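Local atomic coordinates of condensin complex subunit 3 (Schizosaccharomyces pombe, PDB entry 5OQR), a protein that serves as a regulatory HEAT-repeat subunit of condensin, the complex required to convert interphase chromatin into mitotic-like condensed chromosomes. Residues Val537-Arg545 against Asn579-Ala589; Glu563-Leu574 against Tyr599-Leu608. One frame throughout, in Å; residues are numbered along the deposited sequence.

Contact 1. Residues Val537-Arg545 against Asn579-Ala589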
loop_
_atom_site.group_PDB
_atom_site.type_symbol
_atom_site.label_atom_id
_atom_site.label_comp_id
_atom_site.label_asym_id
_atom_site.label_seq_id
_atom_site.Cartn_x
_atom_site.Cartn_y
_atom_site.Cartn_z
ATOM N N VAL A 537 26.397 2.951 -14.611
ATOM C CA VAL A 537 25.364 2.882 -13.583
ATOM C C VAL A 537 25.240 1.462 -13.050
ATOM O O VAL A 537 25.118 1.248 -11.838
ATOM C CB VAL A 537 24.025 3.401 -14.141
ATOM C CG1 VAL A 537 22.902 3.204 -13.130
ATOM C CG2 VAL A 537 24.148 4.868 -14.508
ATOM N N VAL A 538 25.260 0.470 -13.942
ATOM C CA VAL A 538 25.204 -0.922 -13.503
ATOM C C VAL A 538 26.355 -1.218 -12.554
ATOM O O VAL A 538 26.203 -1.975 -11.586
ATOM C CB VAL A 538 25.217 -1.863 -14.721
ATOM C CG1 VAL A 538 25.358 -3.321 -14.287
ATOM C CG2 VAL A 538 23.952 -1.682 -15.540
ATOM N N LEU A 539 27.521 -0.634 -12.816
ATOM C CA LEU A 539 28.682 -0.876 -11.970
ATOM C C LEU A 539 28.578 -0.109 -10.659
ATOM O O LEU A 539 29.011 -0.602 -9.612
ATOM C CB LEU A 539 29.956 -0.494 -12.724
ATOM C CG LEU A 539 31.157 -1.436 -12.601
ATOM C CD1 LEU A 539 30.818 -2.845 -13.061
ATOM C CD2 LEU A 539 32.324 -0.896 -13.409
ATOM N N LYS A 540 28.003 1.096 -10.697
ATOM C CA LYS A 540 27.753 1.836 -9.467
ATOM C C LYS A 540 26.830 1.058 -8.542
ATOM O O LYS A 540 27.058 0.999 -7.330
ATOM C CB LYS A 540 27.151 3.201 -9.789
ATOM C CG LYS A 540 28.103 4.169 -10.458
ATOM C CD LYS A 540 27.364 5.418 -10.903
ATOM C CE LYS A 540 28.282 6.395 -11.606
ATOM N NZ LYS A 540 29.127 7.156 -10.649
ATOM N N CYS A 541 25.775 0.457 -9.097
ATOM C CA CYS A 541 24.867 -0.338 -8.279
ATOM C C CYS A 541 25.566 -1.559 -7.698
ATOM O O CYS A 541 25.242 -1.988 -6.587
ATOM C CB CYS A 541 23.654 -0.765 -9.102
ATOM S SG CYS A 541 22.626 0.596 -9.670
ATOM N N THR A 542 26.525 -2.130 -8.426
ATOM C CA THR A 542 27.273 -3.264 -7.896
ATOM C C THR A 542 28.153 -2.831 -6.732
ATOM O O THR A 542 28.313 -3.572 -5.757
ATOM C CB THR A 542 28.114 -3.904 -9.005
ATOM O OG1 THR A 542 27.246 -4.487 -9.982
ATOM C CG2 THR A 542 29.032 -4.991 -8.452
ATOM N N ALA A 543 28.730 -1.634 -6.819
ATOM C CA ALA A 543 29.563 -1.127 -5.735
ATOM C C ALA A 543 28.741 -0.889 -4.475
ATOM O O ALA A 543 29.143 -1.287 -3.377
ATOM C CB ALA A 543 30.263 0.157 -6.174
ATOM N N ILE A 544 27.581 -0.241 -4.615
ATOM C CA ILE A 544 26.753 0.073 -3.451
ATOM C C ILE A 544 26.353 -1.204 -2.722
ATOM O O ILE A 544 26.447 -1.292 -1.493
ATOM C CB ILE A 544 25.515 0.887 -3.872
ATOM C CG1 ILE A 544 25.920 2.209 -4.533
ATOM C CG2 ILE A 544 24.607 1.157 -2.672
ATOM C CD1 ILE A 544 26.627 3.189 -3.622
ATOM N N ARG A 545 25.881 -2.205 -3.465
ATOM C CA ARG A 545 25.467 -3.453 -2.831
ATOM C C ARG A 545 26.647 -4.153 -2.174
ATOM O O ARG A 545 26.530 -4.675 -1.060
ATOM C CB ARG A 545 24.811 -4.379 -3.855
ATOM C CG ARG A 545 23.566 -3.824 -4.520
ATOM C CD ARG A 545 22.859 -4.902 -5.330
ATOM N NE ARG A 545 21.970 -4.342 -6.342
ATOM C CZ ARG A 545 22.321 -4.089 -7.597
ATOM N NH1 ARG A 545 23.552 -4.343 -8.019
ATOM N NH2 ARG A 545 21.435 -3.578 -8.440
ATOM N N ASN A 579 18.820 8.943 -11.863
ATOM C CA ASN A 579 18.778 7.483 -11.929
ATOM C C ASN A 579 17.912 6.980 -10.778
ATOM O O ASN A 579 18.391 6.782 -9.661
ATOM C CB ASN A 579 20.182 6.899 -11.862
ATOM C CG ASN A 579 20.947 7.074 -13.157
ATOM O OD1 ASN A 579 20.841 6.253 -14.067
ATOM N ND2 ASN A 579 21.723 8.146 -13.247
ATOM N N ALA A 580 16.628 6.762 -11.064
ATOM C CA ALA A 580 15.709 6.283 -10.040
ATOM C C ALA A 580 16.212 4.997 -9.397
ATOM O O ALA A 580 16.092 4.813 -8.181
ATOM C CB ALA A 580 14.321 6.067 -10.644
ATOM N N GLU A 581 16.779 4.094 -10.197
ATOM C CA GLU A 581 17.236 2.815 -9.663
ATOM C C GLU A 581 18.450 3.004 -8.762
ATOM O O GLU A 581 18.505 2.458 -7.656
ATOM C CB GLU A 581 17.563 1.855 -10.806
ATOM C CG GLU A 581 17.614 0.396 -10.385
ATOM C CD GLU A 581 18.348 -0.481 -11.382
ATOM O OE1 GLU A 581 18.738 0.029 -12.454
ATOM O OE2 GLU A 581 18.538 -1.681 -11.093
ATOM N N LEU A 582 19.437 3.769 -9.226
ATOM C CA LEU A 582 20.628 4.017 -8.421
ATOM C C LEU A 582 20.283 4.822 -7.173
ATOM O O LEU A 582 20.734 4.499 -6.069
ATOM C CB LEU A 582 21.678 4.746 -9.258
ATOM C CG LEU A 582 22.948 5.194 -8.533
ATOM C CD1 LEU A 582 23.680 4.008 -7.934
ATOM C CD2 LEU A 582 23.854 5.959 -9.480
ATOM N N GLN A 583 19.483 5.876 -7.333
ATOM C CA GLN A 583 19.075 6.682 -6.190
ATOM C C GLN A 583 18.352 5.830 -5.157
ATOM O O GLN A 583 18.655 5.891 -3.960
ATOM C CB GLN A 583 18.181 7.825 -6.658
ATOM C CG GLN A 583 18.016 8.938 -5.646
ATOM C CD GLN A 583 16.897 9.884 -6.018
ATOM O OE1 GLN A 583 15.848 9.460 -6.499
ATOM N NE2 GLN A 583 17.120 11.175 -5.809
ATOM N N THR A 584 17.383 5.032 -5.604
ATOM C CA THR A 584 16.671 4.150 -4.689
ATOM C C THR A 584 17.623 3.196 -3.986
ATOM O O THR A 584 17.361 2.778 -2.853
ATOM C CB THR A 584 15.606 3.357 -5.445
ATOM O OG1 THR A 584 14.744 4.261 -6.146
ATOM C CG2 THR A 584 14.775 2.511 -4.487
ATOM N N LEU A 585 18.727 2.839 -4.638
ATOM C CA LEU A 585 19.657 1.886 -4.049
ATOM C C LEU A 585 20.483 2.534 -2.945
ATOM O O LEU A 585 20.632 1.967 -1.858
ATOM C CB LEU A 585 20.566 1.306 -5.134
ATOM C CG LEU A 585 21.471 0.159 -4.689
ATOM C CD1 LEU A 585 20.651 -1.027 -4.207
ATOM C CD2 LEU A 585 22.385 -0.245 -5.825
ATOM N N GLY A 586 21.035 3.718 -3.211
ATOM C CA GLY A 586 21.717 4.453 -2.160
ATOM C C GLY A 586 20.824 4.691 -0.959
ATOM O O GLY A 586 21.232 4.485 0.186
ATOM N N ALA A 587 19.583 5.111 -1.207
ATOM C CA ALA A 587 18.640 5.313 -0.115
ATOM C C ALA A 587 18.432 4.029 0.673
ATOM O O ALA A 587 18.413 4.046 1.908
ATOM C CB ALA A 587 17.308 5.827 -0.658
ATOM N N GLU A 588 18.276 2.904 -0.024
ATOM C CA GLU A 588 18.058 1.636 0.663
ATOM C C GLU A 588 19.291 1.221 1.453
ATOM O O GLU A 588 19.178 0.774 2.598
ATOM C CB GLU A 588 17.675 0.556 -0.345
ATOM C CG GLU A 588 17.100 -0.695 0.288
ATOM C CD GLU A 588 16.668 -1.724 -0.735
ATOM O OE1 GLU A 588 16.748 -1.433 -1.947
ATOM O OE2 GLU A 588 16.247 -2.826 -0.326
ATOM N N ALA A 589 20.478 1.366 0.861
ATOM C CA ALA A 589 21.709 1.000 1.553
ATOM C C ALA A 589 21.862 1.785 2.852
ATOM O O ALA A 589 22.136 1.209 3.911
ATOM C CB ALA A 589 22.909 1.235 0.639
#

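Contact 2. Residues Glu563-Leu574 against Tyr599-Leu608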
loop_
_atom_site.group_PDB
_atom_site.type_symbol
_atom_site.label_atom_id
_atom_site.label_comp_id
_atom_site.label_asym_id
_atom_site.label_seq_id
_atom_site.Cartn_x
_atom_site.Cartn_y
_atom_site.Cartn_z
ATOM N N GLU A 563 35.950 4.856 5.640
ATOM C CA GLU A 563 34.663 5.367 6.099
ATOM C C GLU A 563 34.201 6.549 5.256
ATOM O O GLU A 563 33.035 6.621 4.851
ATOM C CB GLU A 563 34.773 5.760 7.569
ATOM C CG GLU A 563 33.477 6.198 8.209
ATOM C CD GLU A 563 33.681 6.687 9.628
ATOM O OE1 GLU A 563 34.683 7.391 9.871
ATOM O OE2 GLU A 563 32.849 6.360 10.502
ATOM N N ASP A 564 35.102 7.492 4.982
ATOM C CA ASP A 564 34.706 8.689 4.248
ATOM C C ASP A 564 34.452 8.381 2.779
ATOM O O ASP A 564 33.552 8.963 2.163
ATOM C CB ASP A 564 35.777 9.770 4.392
ATOM C CG ASP A 564 35.992 10.188 5.833
ATOM O OD1 ASP A 564 35.107 10.864 6.396
ATOM O OD2 ASP A 564 37.050 9.845 6.401
ATOM N N ALA A 565 35.233 7.470 2.197
ATOM C CA ALA A 565 35.054 7.135 0.789
ATOM C C ALA A 565 33.743 6.397 0.559
ATOM O O ALA A 565 33.059 6.631 -0.443
ATOM C CB ALA A 565 36.233 6.299 0.296
ATOM N N ILE A 566 33.375 5.501 1.473
ATOM C CA ILE A 566 32.125 4.765 1.328
ATOM C C ILE A 566 30.938 5.692 1.545
ATOM O O ILE A 566 29.968 5.676 0.779
ATOM C CB ILE A 566 32.102 3.565 2.294
ATOM C CG1 ILE A 566 33.088 2.501 1.808
ATOM C CG2 ILE A 566 30.697 2.979 2.411
ATOM C CD1 ILE A 566 33.357 1.398 2.805
ATOM N N SER A 567 30.995 6.514 2.596
ATOM C CA SER A 567 29.929 7.481 2.830
ATOM C C SER A 567 29.770 8.413 1.637
ATOM O O SER A 567 28.650 8.803 1.288
ATOM C CB SER A 567 30.220 8.276 4.101
ATOM O OG SER A 567 30.315 7.421 5.225
ATOM N N SER A 568 30.879 8.771 0.991
ATOM C CA SER A 568 30.819 9.660 -0.163
ATOM C C SER A 568 29.946 9.075 -1.267
ATOM O O SER A 568 29.031 9.739 -1.767
ATOM C CB SER A 568 32.228 9.934 -0.681
ATOM O OG SER A 568 32.190 10.662 -1.895
ATOM N N ILE A 569 30.215 7.829 -1.669
ATOM C CA ILE A 569 29.444 7.236 -2.757
ATOM C C ILE A 569 27.993 7.047 -2.342
ATOM O O ILE A 569 27.088 7.126 -3.179
ATOM C CB ILE A 569 30.076 5.910 -3.227
ATOM C CG1 ILE A 569 29.974 4.831 -2.146
ATOM C CG2 ILE A 569 31.532 6.124 -3.607
ATOM C CD1 ILE A 569 30.275 3.450 -2.647
ATOM N N LEU A 570 27.744 6.801 -1.054
ATOM C CA LEU A 570 26.370 6.712 -0.572
ATOM C C LEU A 570 25.662 8.057 -0.681
ATOM O O LEU A 570 24.473 8.110 -1.016
ATOM C CB LEU A 570 26.352 6.209 0.870
ATOM C CG LEU A 570 26.716 4.738 1.083
ATOM C CD1 LEU A 570 26.917 4.442 2.557
ATOM C CD2 LEU A 570 25.641 3.829 0.510
ATOM N N PHE A 571 26.370 9.154 -0.397
ATOM C CA PHE A 571 25.796 10.480 -0.604
ATOM C C PHE A 571 25.545 10.736 -2.081
ATOM O O PHE A 571 24.445 11.134 -2.478
ATOM C CB PHE A 571 26.723 11.563 -0.041
ATOM C CG PHE A 571 26.737 11.640 1.452
ATOM C CD1 PHE A 571 25.567 11.846 2.157
ATOM C CD2 PHE A 571 27.925 11.527 2.151
ATOM C CE1 PHE A 571 25.580 11.921 3.532
ATOM C CE2 PHE A 571 27.943 11.602 3.525
ATOM C CZ PHE A 571 26.767 11.801 4.216
ATOM N N GLU A 572 26.566 10.522 -2.910
ATOM C CA GLU A 572 26.439 10.784 -4.338
ATOM C C GLU A 572 25.286 9.990 -4.937
ATOM O O GLU A 572 24.483 10.526 -5.709
ATOM C CB GLU A 572 27.754 10.447 -5.039
ATOM C CG GLU A 572 27.885 11.018 -6.433
ATOM C CD GLU A 572 29.261 10.786 -7.022
ATOM O OE1 GLU A 572 29.366 10.636 -8.257
ATOM O OE2 GLU A 572 30.239 10.747 -6.246
ATOM N N ALA A 573 25.182 8.707 -4.584
ATOM C CA ALA A 573 24.093 7.883 -5.096
ATOM C C ALA A 573 22.742 8.471 -4.716
ATOM O O ALA A 573 21.840 8.585 -5.551
ATOM C CB ALA A 573 24.216 6.455 -4.562
ATOM N N LEU A 574 22.586 8.853 -3.448
ATOM C CA LEU A 574 21.303 9.345 -2.969
ATOM C C LEU A 574 20.891 10.645 -3.645
ATOM O O LEU A 574 19.696 10.950 -3.698
ATOM C CB LEU A 574 21.358 9.535 -1.454
ATOM C CG LEU A 574 20.081 10.007 -0.761
ATOM C CD1 LEU A 574 18.871 9.213 -1.215
ATOM C CD2 LEU A 574 20.248 9.899 0.738
ATOM N N TYR A 599 25.236 3.267 11.464
ATOM C CA TYR A 599 26.401 3.695 10.694
ATOM C C TYR A 599 26.298 5.193 10.450
ATOM O O TYR A 599 25.754 5.647 9.443
ATOM C CB TYR A 599 26.484 2.911 9.390
ATOM C CG TYR A 599 27.648 3.277 8.498
ATOM C CD1 TYR A 599 28.926 2.815 8.768
ATOM C CD2 TYR A 599 27.465 4.072 7.377
ATOM C CE1 TYR A 599 29.990 3.143 7.955
ATOM C CE2 TYR A 599 28.522 4.406 6.558
ATOM C CZ TYR A 599 29.784 3.936 6.851
ATOM O OH TYR A 599 30.845 4.263 6.038
ATOM N N ARG A 600 26.830 5.973 11.392
ATOM C CA ARG A 600 26.898 7.427 11.262
ATOM C C ARG A 600 25.508 8.028 11.069
ATOM O O ARG A 600 25.285 8.864 10.192
ATOM C CB ARG A 600 27.822 7.820 10.109
ATOM C CG ARG A 600 29.000 6.881 9.908
ATOM C CD ARG A 600 29.932 7.387 8.826
ATOM N NE ARG A 600 30.752 8.504 9.285
ATOM C CZ ARG A 600 31.520 9.246 8.497
ATOM N NH1 ARG A 600 32.232 10.237 9.011
ATOM N NH2 ARG A 600 31.575 9.007 7.195
ATOM N N ASP A 601 24.563 7.588 11.904
ATOM C CA ASP A 601 23.174 8.018 11.765
ATOM C C ASP A 601 23.085 9.529 11.609
ATOM O O ASP A 601 22.471 10.035 10.667
ATOM C CB ASP A 601 22.355 7.573 12.977
ATOM C CG ASP A 601 22.603 6.134 13.354
ATOM O OD1 ASP A 601 23.754 5.680 13.220
ATOM O OD2 ASP A 601 21.650 5.459 13.793
ATOM N N GLU A 602 23.707 10.260 12.535
ATOM C CA GLU A 602 23.646 11.719 12.528
ATOM C C GLU A 602 24.002 12.282 11.159
ATOM O O GLU A 602 23.350 13.211 10.669
ATOM C CB GLU A 602 24.590 12.292 13.588
ATOM C CG GLU A 602 24.608 11.537 14.919
ATOM C CD GLU A 602 25.583 10.366 14.931
ATOM O OE1 GLU A 602 26.554 10.384 14.145
ATOM O OE2 GLU A 602 25.363 9.417 15.713
ATOM N N LEU A 603 25.035 11.726 10.525
ATOM C CA LEU A 603 25.532 12.285 9.272
ATOM C C LEU A 603 24.566 12.026 8.123
ATOM O O LEU A 603 24.408 12.874 7.238
ATOM C CB LEU A 603 26.911 11.703 8.962
ATOM C CG LEU A 603 27.629 12.277 7.739
ATOM C CD1 LEU A 603 28.049 13.715 7.980
ATOM C CD2 LEU A 603 28.830 11.417 7.368
ATOM N N PHE A 604 23.912 10.866 8.115
ATOM C CA PHE A 604 23.017 10.506 7.021
ATOM C C PHE A 604 21.570 10.883 7.288
ATOM O O PHE A 604 20.808 11.091 6.337
ATOM C CB PHE A 604 23.095 9.000 6.746
ATOM C CG PHE A 604 24.350 8.576 6.044
ATOM C CD1 PHE A 604 24.523 8.838 4.699
ATOM C CD2 PHE A 604 25.352 7.915 6.726
ATOM C CE1 PHE A 604 25.675 8.453 4.048
ATOM C CE2 PHE A 604 26.505 7.527 6.081
ATOM C CZ PHE A 604 26.668 7.796 4.740
ATOM N N LEU A 605 21.172 10.974 8.556
ATOM C CA LEU A 605 19.768 11.201 8.878
ATOM C C LEU A 605 19.246 12.481 8.234
ATOM O O LEU A 605 18.101 12.529 7.774
ATOM C CB LEU A 605 19.596 11.251 10.397
ATOM C CG LEU A 605 18.403 10.589 11.087
ATOM C CD1 LEU A 605 17.899 9.346 10.381
ATOM C CD2 LEU A 605 18.820 10.238 12.509
ATOM N N LYS A 606 20.074 13.529 8.186
ATOM C CA LYS A 606 19.613 14.788 7.604
ATOM C C LYS A 606 19.553 14.716 6.085
ATOM O O LYS A 606 18.497 15.039 5.515
ATOM C CB LYS A 606 20.492 15.942 8.099
ATOM C CG LYS A 606 20.095 17.315 7.576
ATOM C CD LYS A 606 21.309 18.209 7.417
ATOM C CE LYS A 606 20.922 19.579 6.890
ATOM N NZ LYS A 606 22.054 20.259 6.208
ATOM N N PRO A 607 20.605 14.312 5.370
ATOM C CA PRO A 607 20.455 14.122 3.918
ATOM C C PRO A 607 19.325 13.181 3.533
ATOM O O PRO A 607 18.695 13.380 2.487
ATOM C CB PRO A 607 21.820 13.557 3.508
ATOM C CG PRO A 607 22.752 14.088 4.515
ATOM C CD PRO A 607 22.006 14.145 5.797
ATOM N N LEU A 608 19.051 12.155 4.339
ATOM C CA LEU A 608 17.953 11.246 4.028
ATOM C C LEU A 608 16.616 11.968 4.073
ATOM O O LEU A 608 15.805 11.863 3.146
ATOM C CB LEU A 608 17.945 10.068 5.005
ATOM C CG LEU A 608 18.504 8.715 4.567
ATOM C CD1 LEU A 608 18.158 7.684 5.625
ATOM C CD2 LEU A 608 17.973 8.268 3.217
#

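Contact 1. Residues Val537-Arg545 against Asn579-Ala589
Leu585 reaches into the groove between Cys541, Ile544 and Arg545, a worked example of how like-directed helices pack side by side in an alpha solenoid: the axes of 537-545 and 580-589 run 8° from parallel, 10.0 Å apart. Apolar packing does most of the work. Leu585 CD2 lies 3.6 Å from Cys541 CB and also meets the flank of Ile544, whose side chain slides past it in the opposite direction. With CG2 anti to the backbone N, Ile544 places that methyl 3.7 Å from Ala589 CB. One turn earlier, Leu582 CD1 sits 4.0 Å from Cys541 SG, while its CD2 rests against Lys540 CD; the ammonium of Lys540 leads away to the carbonyl and ring of Tyr532. The charged groups contribute less. The Arg545 guanidinium has Leu585 CD2 over one face, and its NH2 stays 4.4 Å from OE2 of the poorly ordered Glu581, too far for a salt bridge. Replacing Leu585 with an alanine would probably open a gap beside Cys541 and Ile544 and bare part of one Arg545 guanidinium face. No hydrogen bond crosses, so between these segments the pairing probably rests on aliphatic fit, with at most weak electrostatic attraction at its margin.

Contact 2. Residues Glu563-Leu574 against Tyr599-Leu608
Ser567 OG is gripped from both segments: it accepts a hydrogen bond from Arg600 NH2 at 2.8 Å, with an N-H...O angle of 148°, and donates its own to Glu563 O, one turn back in its helix. The acceptor lies in the guanidinium plane, so this bond helps to fix how Arg600 is turned. Around it, apolar and charged groups sandwich the cation. The Glu563 carboxylate stacks on one face, its plane 18° from that of the guanidinium, and OE2 stands 3.2 Å from Arg600 NE in a salt bridge of charges alone. Leu603 CD2 rests on the opposite face, while Asp564 adds a long ion pair. A bend at chi3 turns the arginine's end into this sandwich.

Farther along the nearly parallel helices, the packing turns apolar, with an aromatic pair at its heart. Phe571 and Phe604 form an offset stack with centroids 4.5 Å apart and planes at 24°; Leu603 CG approaches the edge of the Phe571 ring, and Pro607 CG lies 3.7 Å from Phe571 CE1. Leu574 and Leu608 meet through their CD2 methyls at the far end. The interface thus grades from a charge network, likely to stabilise the arginine's positive form, to a greasy stack joining alternate helices of the solenoid.

How the contacts relate
Contacts 1 and 2 alternate along the chain, 537-554, 563-574, 580-597 and 601-613 pairing every second helix, the stacking expected of an alpha solenoid. Both are partly buried and lie about 13 Å apart between centres. They adjoin through shared hydrophobic packing: Ile544 touches Ile569, Ala587 touches Leu574, and Ala589 touches Leu570. Their chemistry diverges with place. Contact 1 is aliphatic around buried Cys541, Leu582 and Leu585, and its helices also meet a chain of another protein, whose aromatic side chains pack on Arg545 and Leu585. Contact 2, untouched by other protein chains of the assembly, keeps its charges at the more exposed start of 563-574 and buried leucines at the other end.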